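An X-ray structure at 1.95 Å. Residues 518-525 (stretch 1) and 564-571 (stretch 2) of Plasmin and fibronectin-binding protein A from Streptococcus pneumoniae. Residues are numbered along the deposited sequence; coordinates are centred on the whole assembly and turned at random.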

# COMPACT_ATOMS: atom_id res chain seq x y z
N LEU A 518 -4.86 3.86 27.45
CA LEU A 518 -4.17 4.66 28.45
C LEU A 518 -3.55 5.97 28.03
O LEU A 518 -2.77 6.05 27.08
CB LEU A 518 -3.08 3.82 29.12
CG LEU A 518 -3.48 2.47 29.72
CD1 LEU A 518 -2.22 1.69 30.08
CD2 LEU A 518 -4.36 2.69 30.94
N ASN A 519 -3.90 7.01 28.78
CA ASN A 519 -3.37 8.35 28.61
C ASN A 519 -3.24 8.94 27.22
O ASN A 519 -2.16 9.36 26.81
CB ASN A 519 -2.03 8.41 29.33
CG ASN A 519 -2.11 7.85 30.74
OD1 ASN A 519 -2.98 8.25 31.52
ND2 ASN A 519 -1.22 6.93 31.08
N ASN A 520 -4.35 8.98 26.50
CA ASN A 520 -4.37 9.59 25.18
C ASN A 520 -4.65 11.06 25.49
O ASN A 520 -5.15 11.38 26.57
CB ASN A 520 -5.49 8.98 24.34
CG ASN A 520 -5.24 7.52 24.02
OD1 ASN A 520 -4.40 7.19 23.18
ND2 ASN A 520 -5.96 6.64 24.69
N GLN A 521 -4.32 11.95 24.57
CA GLN A 521 -4.55 13.39 24.76
C GLN A 521 -5.50 13.93 23.70
O GLN A 521 -5.43 13.54 22.53
CB GLN A 521 -3.22 14.14 24.71
CG GLN A 521 -2.41 14.07 26.00
CD GLN A 521 -0.99 14.58 25.83
OE1 GLN A 521 -0.75 15.62 25.21
NE2 GLN A 521 -0.03 13.85 26.40
N PHE A 522 -6.39 14.82 24.11
CA PHE A 522 -7.38 15.39 23.20
C PHE A 522 -7.42 16.91 23.31
O PHE A 522 -7.41 17.46 24.41
CB PHE A 522 -8.77 14.82 23.51
CG PHE A 522 -8.80 13.32 23.57
CD1 PHE A 522 -9.01 12.57 22.42
CD2 PHE A 522 -8.62 12.66 24.77
CE1 PHE A 522 -9.03 11.17 22.47
CE2 PHE A 522 -8.64 11.27 24.84
CZ PHE A 522 -8.84 10.52 23.69
N TYR A 523 -7.47 17.58 22.16
CA TYR A 523 -7.51 19.04 22.13
C TYR A 523 -8.50 19.56 21.10
O TYR A 523 -8.55 19.07 19.97
CB TYR A 523 -6.13 19.60 21.78
CG TYR A 523 -5.02 19.12 22.68
CD1 TYR A 523 -4.77 19.74 23.90
CD2 TYR A 523 -4.21 18.04 22.30
CE1 TYR A 523 -3.74 19.30 24.73
CE2 TYR A 523 -3.19 17.59 23.12
CZ TYR A 523 -2.96 18.22 24.33
OH TYR A 523 -1.94 17.78 25.15
N ASN A 524 -9.28 20.55 21.50
CA ASN A 524 -10.25 21.17 20.62
C ASN A 524 -11.16 20.21 19.87
O ASN A 524 -11.39 20.36 18.67
CB ASN A 524 -9.50 22.06 19.62
CG ASN A 524 -8.50 22.99 20.30
OD1 ASN A 524 -8.88 23.82 21.13
ND2 ASN A 524 -7.23 22.84 19.96
N LEU A 525 -11.69 19.21 20.58
CA LEU A 525 -12.61 18.26 19.97
C LEU A 525 -14.03 18.70 20.29
O LEU A 525 -14.29 19.21 21.38
CB LEU A 525 -12.38 16.84 20.51
CG LEU A 525 -11.40 15.94 19.75
CD1 LEU A 525 -10.01 16.55 19.78
CD2 LEU A 525 -11.38 14.56 20.38
N THR A 564 -9.86 7.23 36.01
CA THR A 564 -9.58 8.65 35.81
C THR A 564 -8.11 8.96 35.56
O THR A 564 -7.21 8.34 36.15
CB THR A 564 -10.05 9.49 37.03
OG1 THR A 564 -11.47 9.69 36.95
CG2 THR A 564 -9.34 10.84 37.08
N ASN A 565 -7.88 9.91 34.66
CA ASN A 565 -6.54 10.39 34.33
C ASN A 565 -6.77 11.88 34.15
O ASN A 565 -7.71 12.29 33.46
CB ASN A 565 -6.01 9.74 33.03
CG ASN A 565 -6.59 10.36 31.76
OD1 ASN A 565 -6.44 11.56 31.51
ND2 ASN A 565 -7.24 9.54 30.95
N ASN A 566 -5.96 12.71 34.80
CA ASN A 566 -6.16 14.15 34.67
C ASN A 566 -5.34 14.82 33.58
O ASN A 566 -4.37 15.54 33.84
CB ASN A 566 -5.92 14.84 36.02
CG ASN A 566 -7.10 14.67 36.97
OD1 ASN A 566 -7.18 13.69 37.72
ND2 ASN A 566 -8.04 15.61 36.92
N LEU A 567 -5.77 14.56 32.35
CA LEU A 567 -5.15 15.12 31.15
C LEU A 567 -6.31 15.70 30.34
O LEU A 567 -7.08 14.95 29.75
CB LEU A 567 -4.46 14.02 30.34
CG LEU A 567 -3.16 13.36 30.82
CD1 LEU A 567 -3.26 12.94 32.28
CD2 LEU A 567 -2.87 12.16 29.94
N SER A 568 -6.44 17.02 30.34
CA SER A 568 -7.53 17.65 29.60
C SER A 568 -7.10 18.85 28.77
O SER A 568 -6.02 19.41 28.97
CB SER A 568 -8.64 18.07 30.56
OG SER A 568 -8.19 19.07 31.47
N ASP A 569 -7.96 19.25 27.85
CA ASP A 569 -7.69 20.38 26.98
C ASP A 569 -8.01 21.72 27.63
O ASP A 569 -9.14 21.95 28.07
CB ASP A 569 -8.48 20.23 25.67
CG ASP A 569 -8.41 21.48 24.79
OD1 ASP A 569 -7.29 22.01 24.61
OD2 ASP A 569 -9.46 21.91 24.28
N LYS A 570 -7.02 22.60 27.69
CA LYS A 570 -7.20 23.93 28.26
C LYS A 570 -6.75 24.96 27.24
O LYS A 570 -6.02 25.90 27.54
CB LYS A 570 -6.42 24.06 29.57
CG LYS A 570 -5.04 23.43 29.58
CD LYS A 570 -4.78 22.74 30.91
CE LYS A 570 -5.80 21.62 31.17
NZ LYS A 570 -5.51 20.86 32.42
N ASN A 571 -7.22 24.77 26.01
CA ASN A 571 -6.93 25.66 24.88
C ASN A 571 -7.99 26.75 24.88
O ASN A 571 -7.94 27.61 23.97
CB ASN A 571 -6.99 24.89 23.55
CG ASN A 571 -5.65 24.33 23.12
OD1 ASN A 571 -4.97 23.63 23.89
ND2 ASN A 571 -5.26 24.63 21.88
O HOH W 1 -6.13 15.41 27.21

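The two stretches run side by side in nearly the same direction, their end-to-end vectors 23° apart, with Asn-519 level with Asn-565, Gln-521 with Leu-567 and Tyr-523 with Asp-569. Stretch 1 includes a short strand, whereas stretch 2 has no regular secondary structure, and no direct hydrogen bond joins the two backbones. The CA atoms draw together along the register, from 6.9 Å between Asn-519 and Asn-565 to 5.0 Å between Tyr-523 and Asp-569. In stretch 2, Asn-565, Leu-567, Asp-569 and Asn-571 point toward stretch 1, while Asn-566, Ser-568 and Lys-570 point away.

One direct hydrogen bond crosses the contact: Asn-524 N donates to Asp-569 OD2 at 3.1 Å, with a nearly straight angle of 165°. A carboxylate suits this place because its oxygen is a strong acceptor for a backbone NH. Its other oxygen, Asp-569 OD1, weakly accepts from Asn-571 N at 3.1 Å, so one side chain ties its own loop and binds its neighbour. A water supplies a second link, accepting from Phe-522 N at 3.2 Å and donating weakly to Leu-567 O at 2.8 Å; it fills a gap too wide for a direct backbone bond. Phe-522 O is less fortunate: it lies 3.2 Å from Asp-569 CB, which cannot satisfy it, and is buried without a partner. Within stretch 1, Tyr-523 OH donates to Gln-521 OE1 at a very short 2.5 Å, linking two side chains of the strand.

Apolar contacts gather round Leu-567. It gives the contact an apolar surface, its CD2 lying 3.9 Å from Asn-519 CB and 4.4 Å from Gln-521 CG, the aliphatic parts of polar side chains.

A polar contact involves the Tyr-523 ring: Asp-569 OD1 approaches its edge, 3.5 Å from Tyr-523 CD1, where the ring hydrogens carry slight positive charge.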